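Local structure of laccase (Botrytis aclada, 3SQR) at residues A[66-72]-A[106-112]; A[123-129]-A[155-161]; A[180-184]-A[198-203]. The protein catalyses the copper-dependent oxidation of phenolic substrates such as hydroquinones, reducing dioxygen to water, and probably serves in lignin degradation and in detoxifying lignin-derived products. All blocks are in the same frame, centred on the assembly; numbering follows the deposited sequence. Where two conformers were deposited one is given.

Contact 1: A[66-72]-A[106-112]; sequences VTREYWL and DNLIIHV. With MAN (alpha-D-mannopyranose), chain C; NAG (2-acetamido-2-deoxy-beta-D-glucopyranose), chain G.
Strands 67-72 and 107-112 run parallel (14°), axes 4.6 Å apart at closest. Register is one-to-one, Thr-67 with Asn-107 onward; odd residues share one face, even residues the other. Asp-106 OD1 accepts from Val-66 N (2.8 Å); Asp-106 OD2 makes a salt bridge with Arg-68 NE (2.5 Å). Asn-107 N donates to Val-66 O (2.9 Å) and its O accepts from Arg-68 N (2.8 Å). Leu-108 turns its backbone to Phe-157 on the next strand, so alternate residues bond. This is a parallel ladder in a cupredoxin-type domain. Ile-109 N donates to Arg-68 O (2.9 Å), and its O accepts from Tyr-70 N (2.7 Å). Ile-110 CG2 packs on Leu-72 CD1 (3.6 Å). His-111 N donates to Tyr-70 O (2.8 Å), its O accepts from Leu-72 N (2.7 Å), and its NE2 (chi1 m) donates to Glu-69 OE2 (2.6 Å). The Trp-71 five-membered ring stacks offset on the His-111 ring, centroids 4.1 Å apart, planes at 21°. Glu-69 N, turned away from 106-112, donates to mannose O4 (3.2 Å).

Contact 2: A[123-129]-A[155-161]; sequences IHWHGIR and YKFQVTQ. With CU (copper (II) ion), chain F.
Strands 123-125 and 155-158 point the same way (5° between axes), with axes 10.0 Å apart at closest. They belong to different sheets, so side chains fill the gap. Tyr-155 (chi1 m, chi2 81°) reaches across with its hydroxyl, and Ile-123 N donates to Tyr-155 OH at 3.0 Å. Gln-144 also bonds that hydroxyl. Trp-125 (chi1 m at -39°, chi2 93°) makes an offset edge-to-face pair with Tyr-155, its edge toward the tyrosine face. The Trp-125 five-membered ring and the Tyr-155 ring have centroids 5.0 Å apart and planes at 69°. Phe-157 takes chi1 p (54°), which brings CZ over a face of the indole, 3.4 Å from Trp-125 CG. The three rings form an aromatic cluster. Ile-128 (m, m) extends it, with CG2 3.8 Å from Phe-157 CD2.

A type II turn from Trp-125 to Ile-128 has Gly-127 at positive phi (78°) and is closed by Ile-128 N to Trp-125 O (3.1 Å). Gln-161 (chi1 m, chi2 t) holds the turn and the residue after it: NE2 donates to Gly-127 O (3.0 Å), and OE1 accepts from Arg-129 N (2.9 Å). Arg-129 is fully extended and bonds to Tyr-59 O and Asp-517. His-126 (chi1 t) makes no contact with 155-161 and binds copper through ND1 at 2.0 Å, with His-168 and His-527. His-124 and His-126, probably serving type 2 and type 3 coppers, form a His-X-His motif of the trinuclear cluster between the first and third cupredoxin domains.

Contact 3: A[180-184]-A[198-203]; sequences FGPLI and GVIFLQ. With NAG (2-acetamido-2-deoxy-beta-D-glucopyranose), chain B; NAG (2-acetamido-2-deoxy-beta-D-glucopyranose), chain D.
Phe-201 and Phe-180 bury the largest areas, nearly half of the total, with Pro-182 next. The strands 180-184 and 198-203 cross at 147°, roughly antiparallel, with axes 8.3 Å apart at closest. At that distance they meet through side chains, not as partners in one sheet. Phe-180 has chi1 p (68°) and chi2 88°; Phe-201 has chi1 m (-69°) and chi2 -75°. The edge of Phe-180 points at the face of Phe-201. Their centroids are 5.0 Å apart, the planes at 65°, and Phe-180 CE1 is 3.7 Å from Phe-201 CD1. At the edge of the same ring, next to CE1, Phe-180 CZ lies 3.4 Å from Gln-203 OE1. Phe-180 also touches copper ligand His-168.

Pro-182 sits at the rim of the Phe-201 ring, with Pro-182 CB 3.8 Å from Phe-201 CZ. The same CB is 3.8 Å from Val-199 CG2, which Ile-184 CD1 also reaches at 3.8 Å. Here the glycan closes in: N2 of the chain B NAG donates to Val-199 O (2.8 Å). The two strands belong to consecutive cupredoxin-type domains. Their join has no hydrogen bond between the segments, so it rests on close fit of apolar groups and one aromatic edge-to-face pair.

Contacts 2 and 3 are buried, while contact 1 is only partly so and is lined by glycan. Contact 1 joins neighbours within one sheet, so backbone hydrogen bonds dominate, with one salt bridge and a His-carboxylate hydrogen bond. Contact 2 spans the two sheets of the same domain with aromatic rings. Contact 3 is almost wholly apolar and links that domain to the next. Contacts 1 and 2 share a sheet: Leu-108 N and Ile-110 N probably bond to Phe-157 O and Tyr-155 O, both at 2.8 Å. Strands 123-125 of contact 2 and 180-186 of contact 3 belong to the other sheet. Leu-183 points away from 198-203 and packs on Trp-125 and Ile-128 of contact 2 and on Leu-108 of contact 1.

Contact 1: A[66-72]-A[106-112]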
loop_
_atom_site.group_PDB
_atom_site.type_symbol
_atom_site.label_atom_id
_atom_site.label_comp_id
_atom_site.label_asym_id
_atom_site.label_seq_id
_atom_site.Cartn_x
_atom_site.Cartn_y
_atom_site.Cartn_z
ATOM N N VAL A 66 -4.637 0.487 -24.470
ATOM C CA VAL A 66 -5.889 -0.172 -24.826
ATOM C C VAL A 66 -6.714 -0.269 -23.608
ATOM O O VAL A 66 -6.229 -0.012 -22.510
ATOM C CB VAL A 66 -5.582 -1.575 -25.370
ATOM C CG1 VAL A 66 -4.687 -1.433 -26.647
ATOM C CG2 VAL A 66 -4.849 -2.468 -24.310
ATOM N N THR A 67 -7.946 -0.715 -23.795
ATOM C CA THR A 67 -8.876 -0.939 -22.691
ATOM C C THR A 67 -8.775 -2.360 -22.181
ATOM O O THR A 67 -8.842 -3.319 -22.978
ATOM C CB THR A 67 -10.289 -0.594 -23.116
ATOM O OG1 THR A 67 -10.328 0.805 -23.375
ATOM C CG2 THR A 67 -11.254 -0.930 -22.022
ATOM N N ARG A 68 -8.561 -2.533 -20.887
ATOM C CA ARG A 68 -8.500 -3.860 -20.311
ATOM C C ARG A 68 -9.634 -3.984 -19.280
ATOM O O ARG A 68 -9.813 -3.089 -18.461
ATOM C CB ARG A 68 -7.183 -4.049 -19.638
ATOM C CG ARG A 68 -6.032 -4.185 -20.722
ATOM C CD ARG A 68 -4.808 -4.625 -20.110
ATOM N NE ARG A 68 -3.666 -4.251 -20.951
ATOM C CZ ARG A 68 -3.273 -4.888 -22.049
ATOM N NH1 ARG A 68 -3.928 -5.965 -22.502
ATOM N NH2 ARG A 68 -2.216 -4.435 -22.698
ATOM N N GLU A 69 -10.408 -5.048 -19.390
ATOM C CA GLU A 69 -11.580 -5.217 -18.585
ATOM C C GLU A 69 -11.446 -6.409 -17.636
ATOM O O GLU A 69 -11.011 -7.495 -18.023
ATOM C CB GLU A 69 -12.766 -5.422 -19.505
ATOM C CG GLU A 69 -14.106 -5.479 -18.777
ATOM C CD GLU A 69 -15.312 -5.332 -19.728
ATOM O OE1 GLU A 69 -15.221 -5.844 -20.856
ATOM O OE2 GLU A 69 -16.309 -4.714 -19.320
ATOM N N TYR A 70 -11.887 -6.260 -16.412
ATOM C CA TYR A 70 -11.738 -7.275 -15.394
ATOM C C TYR A 70 -13.029 -7.395 -14.632
ATOM O O TYR A 70 -13.736 -6.414 -14.438
ATOM C CB TYR A 70 -10.582 -6.937 -14.421
ATOM C CG TYR A 70 -9.208 -7.093 -14.956
ATOM C CD1 TYR A 70 -8.513 -8.292 -14.813
ATOM C CD2 TYR A 70 -8.582 -6.051 -15.576
ATOM C CE1 TYR A 70 -7.200 -8.421 -15.308
ATOM C CE2 TYR A 70 -7.320 -6.171 -16.063
ATOM C CZ TYR A 70 -6.632 -7.341 -15.944
ATOM O OH TYR A 70 -5.372 -7.399 -16.458
ATOM N N TRP A 71 -13.350 -8.603 -14.165
ATOM C CA TRP A 71 -14.471 -8.832 -13.297
ATOM C C TRP A 71 -13.919 -9.386 -12.005
ATOM O O TRP A 71 -13.214 -10.372 -12.025
ATOM C CB TRP A 71 -15.500 -9.806 -13.930
ATOM C CG TRP A 71 -16.380 -9.203 -14.930
ATOM C CD1 TRP A 71 -17.643 -8.678 -14.720
ATOM C CD2 TRP A 71 -16.093 -9.034 -16.304
ATOM N NE1 TRP A 71 -18.147 -8.171 -15.909
ATOM C CE2 TRP A 71 -17.211 -8.393 -16.893
ATOM C CE3 TRP A 71 -14.989 -9.359 -17.111
ATOM C CZ2 TRP A 71 -17.232 -8.059 -18.213
ATOM C CZ3 TRP A 71 -15.036 -9.053 -18.433
ATOM C CH2 TRP A 71 -16.150 -8.423 -18.978
ATOM N N LEU A 72 -14.191 -8.742 -10.892
ATOM C CA LEU A 72 -13.695 -9.241 -9.608
ATOM C C LEU A 72 -14.870 -9.458 -8.728
ATOM O O LEU A 72 -15.788 -8.643 -8.657
ATOM C CB LEU A 72 -12.752 -8.250 -8.909
ATOM C CG LEU A 72 -11.426 -7.936 -9.612
ATOM C CD1 LEU A 72 -10.588 -6.893 -8.886
ATOM C CD2 LEU A 72 -10.679 -9.226 -9.777
ATOM N N ASP A 106 -2.915 2.240 -20.453
ATOM C CA ASP A 106 -4.114 1.486 -20.656
ATOM C C ASP A 106 -5.252 2.041 -19.791
ATOM O O ASP A 106 -5.001 2.655 -18.743
ATOM C CB ASP A 106 -3.915 0.022 -20.282
ATOM C CG ASP A 106 -3.100 -0.736 -21.299
ATOM O OD1 ASP A 106 -2.796 -0.239 -22.429
ATOM O OD2 ASP A 106 -2.781 -1.895 -20.958
ATOM N N ASN A 107 -6.474 1.811 -20.250
ATOM C CA ASN A 107 -7.689 2.149 -19.484
ATOM C C ASN A 107 -8.160 0.870 -18.907
ATOM O O ASN A 107 -8.286 -0.086 -19.651
ATOM C CB ASN A 107 -8.710 2.797 -20.410
ATOM C CG ASN A 107 -8.230 4.150 -20.892
ATOM O OD1 ASN A 107 -7.896 5.001 -20.107
ATOM N ND2 ASN A 107 -8.167 4.341 -22.213
ATOM N N LEU A 108 -8.385 0.858 -17.585
ATOM C CA LEU A 108 -8.872 -0.291 -16.853
ATOM C C LEU A 108 -10.355 -0.096 -16.596
ATOM O O LEU A 108 -10.778 0.980 -16.186
ATOM C CB LEU A 108 -8.123 -0.484 -15.550
ATOM C CG LEU A 108 -6.593 -0.531 -15.698
ATOM C CD1 LEU A 108 -5.943 -1.026 -14.369
ATOM C CD2 LEU A 108 -6.110 -1.341 -16.933
ATOM N N ILE A 109 -11.107 -1.149 -16.809
ATOM C CA ILE A 109 -12.501 -1.269 -16.388
ATOM C C ILE A 109 -12.570 -2.467 -15.459
ATOM O O ILE A 109 -12.336 -3.598 -15.907
ATOM C CB ILE A 109 -13.381 -1.497 -17.593
ATOM C CG1 ILE A 109 -13.218 -0.337 -18.571
ATOM C CG2 ILE A 109 -14.842 -1.625 -17.141
ATOM C CD1 ILE A 109 -13.981 -0.548 -19.854
ATOM N N ILE A 110 -12.836 -2.233 -14.181
ATOM C CA ILE A 110 -12.808 -3.313 -13.217
ATOM C C ILE A 110 -14.159 -3.383 -12.525
ATOM O O ILE A 110 -14.484 -2.553 -11.726
ATOM C CB ILE A 110 -11.722 -3.155 -12.197
ATOM C CG1 ILE A 110 -10.380 -2.871 -12.925
ATOM C CG2 ILE A 110 -11.718 -4.392 -11.228
ATOM C CD1 ILE A 110 -9.277 -2.282 -12.067
ATOM N N HIS A 111 -14.940 -4.372 -12.915
ATOM C CA HIS A 111 -16.252 -4.624 -12.333
ATOM C C HIS A 111 -16.111 -5.345 -11.038
ATOM O O HIS A 111 -15.675 -6.502 -11.039
ATOM C CB HIS A 111 -17.125 -5.467 -13.257
ATOM C CG HIS A 111 -17.140 -4.994 -14.674
ATOM N ND1 HIS A 111 -17.993 -4.003 -15.113
ATOM C CD2 HIS A 111 -16.438 -5.393 -15.758
ATOM C CE1 HIS A 111 -17.786 -3.788 -16.402
ATOM N NE2 HIS A 111 -16.862 -4.630 -16.825
ATOM N N VAL A 112 -16.436 -4.671 -9.929
ATOM C CA VAL A 112 -16.244 -5.228 -8.604
ATOM C C VAL A 112 -17.597 -5.530 -8.027
ATOM O O VAL A 112 -18.358 -4.612 -7.690
ATOM C CB VAL A 112 -15.491 -4.320 -7.653
ATOM C CG1 VAL A 112 -15.350 -4.974 -6.297
ATOM C CG2 VAL A 112 -14.031 -4.052 -8.246
HETATM C C1 MAN C . -9.662 -11.339 -20.258
HETATM C C2 MAN C . -10.967 -10.690 -20.769
HETATM C C3 MAN C . -10.623 -9.483 -21.664
HETATM C C4 MAN C . -9.762 -8.494 -20.879
HETATM C C5 MAN C . -8.513 -9.202 -20.342
HETATM C C6 MAN C . -7.747 -8.301 -19.362
HETATM O O2 MAN C . -11.847 -10.363 -19.695
HETATM O O3 MAN C . -11.771 -8.846 -22.173
HETATM O O4 MAN C . -9.565 -7.234 -21.555
HETATM O O5 MAN C . -8.852 -10.380 -19.603
HETATM O O6 MAN C . -6.591 -8.971 -18.855
HETATM C C1 NAG G . -13.903 -13.586 -10.574
HETATM C C2 NAG G . -13.817 -13.768 -12.071
HETATM C C3 NAG G . -15.068 -13.269 -12.747
HETATM C C4 NAG G . -16.247 -13.991 -12.164
HETATM C C5 NAG G . -16.280 -13.796 -10.674
HETATM C C6 NAG G . -17.455 -14.517 -10.010
HETATM C C7 NAG G . -11.470 -13.479 -12.703
HETATM C C8 NAG G . -10.447 -12.454 -13.112
HETATM N N2 NAG G . -12.695 -12.959 -12.519
HETATM O O3 NAG G . -14.974 -13.594 -14.081
HETATM O O4 NAG G . -17.391 -13.456 -12.724
HETATM O O5 NAG G . -15.072 -14.285 -10.083
HETATM O O6 NAG G . -17.305 -15.934 -10.269
HETATM O O7 NAG G . -11.166 -14.663 -12.551
#

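Contact 2: A[123-129]-A[155-161]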
loop_
_atom_site.group_PDB
_atom_site.type_symbol
_atom_site.label_atom_id
_atom_site.label_comp_id
_atom_site.label_asym_id
_atom_site.label_seq_id
_atom_site.Cartn_x
_atom_site.Cartn_y
_atom_site.Cartn_z
ATOM N N ILE A 123 -12.827 -0.748 -3.108
ATOM C CA ILE A 123 -11.508 -1.216 -3.539
ATOM C C ILE A 123 -10.696 -0.058 -4.001
ATOM O O ILE A 123 -11.114 0.672 -4.909
ATOM C CB ILE A 123 -11.614 -2.223 -4.672
ATOM C CG1 ILE A 123 -12.599 -3.315 -4.329
ATOM C CG2 ILE A 123 -10.178 -2.835 -5.036
ATOM C CD1 ILE A 123 -12.460 -4.027 -3.016
ATOM N N HIS A 124 -9.514 0.072 -3.393
ATOM C CA HIS A 124 -8.548 1.092 -3.685
ATOM C C HIS A 124 -7.367 0.498 -4.520
ATOM O O HIS A 124 -6.926 -0.595 -4.337
ATOM C CB HIS A 124 -8.029 1.721 -2.399
ATOM C CG HIS A 124 -6.857 2.619 -2.593
ATOM N ND1 HIS A 124 -6.946 3.806 -3.295
ATOM C CD2 HIS A 124 -5.590 2.555 -2.111
ATOM C CE1 HIS A 124 -5.748 4.378 -3.326
ATOM N NE2 HIS A 124 -4.915 3.655 -2.592
ATOM N N TRP A 125 -6.909 1.316 -5.431
ATOM C CA TRP A 125 -5.846 0.955 -6.405
ATOM C C TRP A 125 -4.650 1.744 -5.904
ATOM O O TRP A 125 -4.563 2.968 -6.082
ATOM C CB TRP A 125 -6.326 1.308 -7.829
ATOM C CG TRP A 125 -7.780 0.980 -7.980
ATOM C CD1 TRP A 125 -8.857 1.838 -7.774
ATOM C CD2 TRP A 125 -8.344 -0.297 -8.241
ATOM N NE1 TRP A 125 -10.008 1.141 -7.894
ATOM C CE2 TRP A 125 -9.730 -0.171 -8.125
ATOM C CE3 TRP A 125 -7.795 -1.585 -8.459
ATOM C CZ2 TRP A 125 -10.571 -1.228 -8.237
ATOM C CZ3 TRP A 125 -8.641 -2.660 -8.569
ATOM C CH2 TRP A 125 -10.038 -2.483 -8.481
ATOM N N HIS A 126 -3.773 1.046 -5.164
ATOM C CA HIS A 126 -2.810 1.731 -4.352
ATOM C C HIS A 126 -1.820 2.528 -5.186
ATOM O O HIS A 126 -1.111 2.026 -6.022
ATOM C CB HIS A 126 -2.166 0.797 -3.316
ATOM C CG HIS A 126 -1.261 1.517 -2.407
ATOM N ND1 HIS A 126 -1.420 1.523 -1.053
ATOM C CD2 HIS A 126 -0.128 2.213 -2.662
ATOM C CE1 HIS A 126 -0.446 2.217 -0.506
ATOM N NE2 HIS A 126 0.333 2.685 -1.464
ATOM N N GLY A 127 -1.698 3.799 -4.834
ATOM C CA GLY A 127 -0.746 4.683 -5.440
ATOM C C GLY A 127 -1.178 5.186 -6.807
ATOM O O GLY A 127 -0.453 5.964 -7.425
ATOM N N ILE A 128 -2.361 4.779 -7.251
ATOM C CA ILE A 128 -2.845 5.179 -8.535
ATOM C C ILE A 128 -3.344 6.603 -8.412
ATOM O O ILE A 128 -4.205 6.873 -7.624
ATOM C CB ILE A 128 -3.931 4.205 -9.102
ATOM C CG1 ILE A 128 -3.291 2.801 -9.320
ATOM C CG2 ILE A 128 -4.433 4.677 -10.472
ATOM C CD1 ILE A 128 -2.075 2.736 -10.318
ATOM N N ARG A 129 -2.894 7.448 -9.316
ATOM C CA ARG A 129 -3.101 8.890 -9.158
ATOM C C ARG A 129 -4.575 9.287 -9.234
ATOM O O ARG A 129 -4.981 10.205 -8.553
ATOM C CB ARG A 129 -2.320 9.570 -10.248
ATOM C CG ARG A 129 -2.227 11.012 -10.085
ATOM C CD ARG A 129 -1.562 11.593 -11.292
ATOM N NE ARG A 129 -1.271 13.022 -11.121
ATOM C CZ ARG A 129 -0.660 13.751 -12.065
ATOM N NH1 ARG A 129 -0.356 13.201 -13.198
ATOM N NH2 ARG A 129 -0.323 15.006 -11.845
ATOM N N TYR A 155 -15.135 0.218 -11.573
ATOM C CA TYR A 155 -14.106 1.223 -11.468
ATOM C C TYR A 155 -13.496 1.410 -12.838
ATOM O O TYR A 155 -13.253 0.453 -13.549
ATOM C CB TYR A 155 -13.060 0.796 -10.456
ATOM C CG TYR A 155 -13.552 0.704 -9.007
ATOM C CD1 TYR A 155 -14.251 -0.405 -8.512
ATOM C CD2 TYR A 155 -13.324 1.731 -8.133
ATOM C CE1 TYR A 155 -14.657 -0.493 -7.207
ATOM C CE2 TYR A 155 -13.711 1.656 -6.852
ATOM C CZ TYR A 155 -14.390 0.571 -6.358
ATOM O OH TYR A 155 -14.748 0.534 -5.018
ATOM N N LYS A 156 -13.317 2.662 -13.206
ATOM C CA LYS A 156 -12.682 3.022 -14.442
ATOM C C LYS A 156 -11.612 4.012 -14.250
ATOM O O LYS A 156 -11.877 5.108 -13.743
ATOM C CB LYS A 156 -13.763 3.566 -15.412
ATOM C CG LYS A 156 -14.802 2.514 -15.810
ATOM C CD LYS A 156 -15.771 3.121 -16.894
ATOM C CE LYS A 156 -16.877 2.140 -17.323
ATOM N NZ LYS A 156 -17.397 2.485 -18.744
ATOM N N PHE A 157 -10.379 3.728 -14.737
ATOM C CA PHE A 157 -9.359 4.658 -14.633
ATOM C C PHE A 157 -8.281 4.309 -15.609
ATOM O O PHE A 157 -8.231 3.168 -16.060
ATOM C CB PHE A 157 -8.785 4.800 -13.221
ATOM C CG PHE A 157 -8.326 3.522 -12.613
ATOM C CD1 PHE A 157 -9.202 2.735 -11.901
ATOM C CD2 PHE A 157 -7.020 3.074 -12.765
ATOM C CE1 PHE A 157 -8.797 1.553 -11.291
ATOM C CE2 PHE A 157 -6.631 1.857 -12.153
ATOM C CZ PHE A 157 -7.545 1.121 -11.390
ATOM N N GLN A 158 -7.554 5.324 -16.011
ATOM C CA GLN A 158 -6.341 5.121 -16.770
ATOM C C GLN A 158 -5.158 4.923 -15.877
ATOM O O GLN A 158 -4.975 5.613 -14.853
ATOM C CB GLN A 158 -6.046 6.298 -17.727
ATOM C CG GLN A 158 -4.999 6.017 -18.741
ATOM C CD GLN A 158 -4.897 7.118 -19.772
ATOM O OE1 GLN A 158 -5.212 8.276 -19.466
ATOM N NE2 GLN A 158 -4.414 6.774 -21.000
ATOM N N VAL A 159 -4.206 4.085 -16.339
ATOM C CA VAL A 159 -2.973 4.034 -15.581
ATOM C C VAL A 159 -1.963 4.937 -16.272
ATOM O O VAL A 159 -1.571 4.734 -17.437
ATOM C CB VAL A 159 -2.426 2.612 -15.369
ATOM C CG1 VAL A 159 -3.288 1.867 -14.317
ATOM C CG2 VAL A 159 -2.367 1.773 -16.730
ATOM N N THR A 160 -1.628 6.007 -15.579
ATOM C CA THR A 160 -0.755 7.036 -16.128
ATOM C C THR A 160 0.613 6.944 -15.422
ATOM O O THR A 160 1.373 7.890 -15.324
ATOM C CB THR A 160 -1.400 8.414 -15.892
ATOM O OG1 THR A 160 -1.528 8.645 -14.478
ATOM C CG2 THR A 160 -2.781 8.438 -16.502
ATOM N N GLN A 161 0.873 5.758 -14.871
ATOM C CA GLN A 161 2.032 5.439 -14.074
ATOM C C GLN A 161 2.395 3.993 -14.473
ATOM O O GLN A 161 1.561 3.256 -15.002
ATOM C CB GLN A 161 1.724 5.444 -12.565
ATOM C CG GLN A 161 1.381 6.785 -12.036
ATOM C CD GLN A 161 0.618 6.663 -10.776
ATOM O OE1 GLN A 161 -0.631 6.423 -10.807
ATOM N NE2 GLN A 161 1.305 6.835 -9.662
HETATM CU CU CU F . -2.779 0.872 0.225
HETATM O O HOH W 1 0.446 10.441 -13.746
#

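Contact 3: A[180-184]-A[198-203]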
loop_
_atom_site.group_PDB
_atom_site.type_symbol
_atom_site.label_atom_id
_atom_site.label_comp_id
_atom_site.label_asym_id
_atom_site.label_seq_id
_atom_site.Cartn_x
_atom_site.Cartn_y
_atom_site.Cartn_z
ATOM N N PHE A 180 -6.711 -8.310 -1.134
ATOM C CA PHE A 180 -5.709 -7.550 -1.909
ATOM C C PHE A 180 -5.170 -8.389 -3.062
ATOM O O PHE A 180 -5.312 -9.595 -3.055
ATOM C CB PHE A 180 -4.535 -7.129 -0.992
ATOM C CG PHE A 180 -3.704 -8.269 -0.504
ATOM C CD1 PHE A 180 -2.627 -8.730 -1.262
ATOM C CD2 PHE A 180 -3.977 -8.905 0.677
ATOM C CE1 PHE A 180 -1.841 -9.815 -0.856
ATOM C CE2 PHE A 180 -3.150 -9.973 1.113
ATOM C CZ PHE A 180 -2.127 -10.443 0.334
ATOM N N GLY A 181 -4.569 -7.748 -4.035
ATOM C CA GLY A 181 -3.956 -8.436 -5.169
ATOM C C GLY A 181 -2.949 -7.524 -5.794
ATOM O O GLY A 181 -2.838 -6.334 -5.401
ATOM N N PRO A 182 -2.145 -8.068 -6.713
ATOM C CA PRO A 182 -1.123 -7.267 -7.342
ATOM C C PRO A 182 -1.694 -6.478 -8.518
ATOM O O PRO A 182 -2.538 -6.975 -9.254
ATOM C CB PRO A 182 -0.128 -8.309 -7.829
ATOM C CG PRO A 182 -0.921 -9.546 -8.098
ATOM C CD PRO A 182 -2.130 -9.471 -7.139
ATOM N N LEU A 183 -1.190 -5.256 -8.711
ATOM C CA LEU A 183 -1.485 -4.475 -9.866
ATOM C C LEU A 183 -0.162 -4.045 -10.477
ATOM O O LEU A 183 0.549 -3.250 -9.868
ATOM C CB LEU A 183 -2.282 -3.254 -9.422
ATOM C CG LEU A 183 -2.582 -2.158 -10.456
ATOM C CD1 LEU A 183 -3.158 -2.594 -11.744
ATOM C CD2 LEU A 183 -3.601 -1.148 -9.767
ATOM N N ILE A 184 0.172 -4.623 -11.600
ATOM C CA ILE A 184 1.469 -4.447 -12.268
ATOM C C ILE A 184 1.200 -3.720 -13.539
ATOM O O ILE A 184 0.362 -4.168 -14.348
ATOM C CB ILE A 184 2.133 -5.781 -12.547
ATOM C CG1 ILE A 184 2.540 -6.403 -11.224
ATOM C CG2 ILE A 184 3.391 -5.582 -13.308
ATOM C CD1 ILE A 184 3.089 -7.868 -11.354
ATOM N N GLY A 198 7.621 -11.176 -11.054
ATOM C CA GLY A 198 6.367 -10.702 -10.501
ATOM C C GLY A 198 6.537 -10.346 -9.036
ATOM O O GLY A 198 7.640 -10.058 -8.504
ATOM N N VAL A 199 5.394 -10.227 -8.401
ATOM C CA VAL A 199 5.329 -9.681 -7.032
ATOM C C VAL A 199 5.689 -10.754 -6.024
ATOM O O VAL A 199 5.436 -11.985 -6.229
ATOM C CB VAL A 199 3.916 -9.131 -6.749
ATOM C CG1 VAL A 199 3.741 -8.785 -5.297
ATOM C CG2 VAL A 199 3.630 -7.820 -7.553
ATOM N N ILE A 200 6.300 -10.329 -4.959
ATOM C CA ILE A 200 6.442 -11.161 -3.743
ATOM C C ILE A 200 5.842 -10.343 -2.622
ATOM O O ILE A 200 6.368 -9.290 -2.248
ATOM C CB ILE A 200 7.922 -11.445 -3.378
ATOM C CG1 ILE A 200 8.607 -12.185 -4.534
ATOM C CG2 ILE A 200 8.019 -12.209 -2.032
ATOM C CD1 ILE A 200 10.087 -12.471 -4.354
ATOM N N PHE A 201 4.658 -10.762 -2.164
ATOM C CA PHE A 201 4.005 -10.169 -1.045
ATOM C C PHE A 201 4.628 -10.585 0.267
ATOM O O PHE A 201 5.024 -11.723 0.449
ATOM C CB PHE A 201 2.526 -10.525 -1.018
ATOM C CG PHE A 201 1.741 -9.882 -2.128
ATOM C CD1 PHE A 201 1.430 -8.531 -2.051
ATOM C CD2 PHE A 201 1.318 -10.604 -3.228
ATOM C CE1 PHE A 201 0.727 -7.934 -3.036
ATOM C CE2 PHE A 201 0.571 -10.009 -4.217
ATOM C CZ PHE A 201 0.262 -8.680 -4.112
ATOM N N LEU A 202 4.800 -9.624 1.144
ATOM C CA LEU A 202 5.316 -9.873 2.492
ATOM C C LEU A 202 4.218 -9.427 3.453
ATOM O O LEU A 202 3.729 -8.310 3.359
ATOM C CB LEU A 202 6.617 -9.114 2.697
ATOM C CG LEU A 202 7.762 -9.348 1.748
ATOM C CD1 LEU A 202 8.828 -8.252 1.951
ATOM C CD2 LEU A 202 8.287 -10.782 1.924
ATOM N N GLN A 203 3.793 -10.283 4.367
ATOM C CA GLN A 203 2.750 -9.912 5.306
ATOM C C GLN A 203 2.822 -10.758 6.561
ATOM O O GLN A 203 3.409 -11.828 6.594
ATOM C CB GLN A 203 1.376 -10.088 4.681
ATOM C CG GLN A 203 1.106 -11.526 4.293
ATOM C CD GLN A 203 -0.151 -11.736 3.506
ATOM O OE1 GLN A 203 -0.118 -12.176 2.381
ATOM N NE2 GLN A 203 -1.295 -11.523 4.150
HETATM C C1 NAG B . 3.536 -14.614 -6.204
HETATM C C2 NAG B . 4.396 -15.072 -7.378
HETATM C C3 NAG B . 3.803 -14.469 -8.637
HETATM C C4 NAG B . 2.347 -14.868 -8.827
HETATM C C5 NAG B . 1.545 -14.693 -7.497
HETATM C C6 NAG B . 0.389 -15.659 -7.435
HETATM C C7 NAG B . 6.808 -15.200 -7.534
HETATM C C8 NAG B . 8.148 -14.485 -7.516
HETATM N N2 NAG B . 5.705 -14.497 -7.321
HETATM O O3 NAG B . 4.556 -14.796 -9.781
HETATM O O4 NAG B . 1.751 -14.052 -9.853
HETATM O O5 NAG B . 2.253 -15.121 -6.361
HETATM O O6 NAG B . -0.536 -15.234 -6.432
HETATM O O7 NAG B . 6.701 -16.414 -7.737
HETATM C C1 NAG D . 2.131 -14.237 -11.217
HETATM C C2 NAG D . 0.847 -14.347 -12.035
HETATM C C3 NAG D . 1.118 -14.452 -13.538
HETATM C C4 NAG D . 2.116 -13.399 -14.010
HETATM C C5 NAG D . 3.319 -13.308 -13.063
HETATM C C6 NAG D . 4.303 -12.207 -13.494
HETATM C C7 NAG D . -1.124 -15.213 -10.918
HETATM C C8 NAG D . -1.929 -16.383 -10.443
HETATM N N2 NAG D . 0.014 -15.462 -11.578
HETATM O O3 NAG D . -0.099 -14.294 -14.257
HETATM O O4 NAG D . 2.600 -13.862 -15.262
HETATM O O5 NAG D . 2.895 -13.129 -11.705
HETATM O O6 NAG D . 3.901 -10.935 -13.006
HETATM O O7 NAG D . -1.502 -14.052 -10.679
#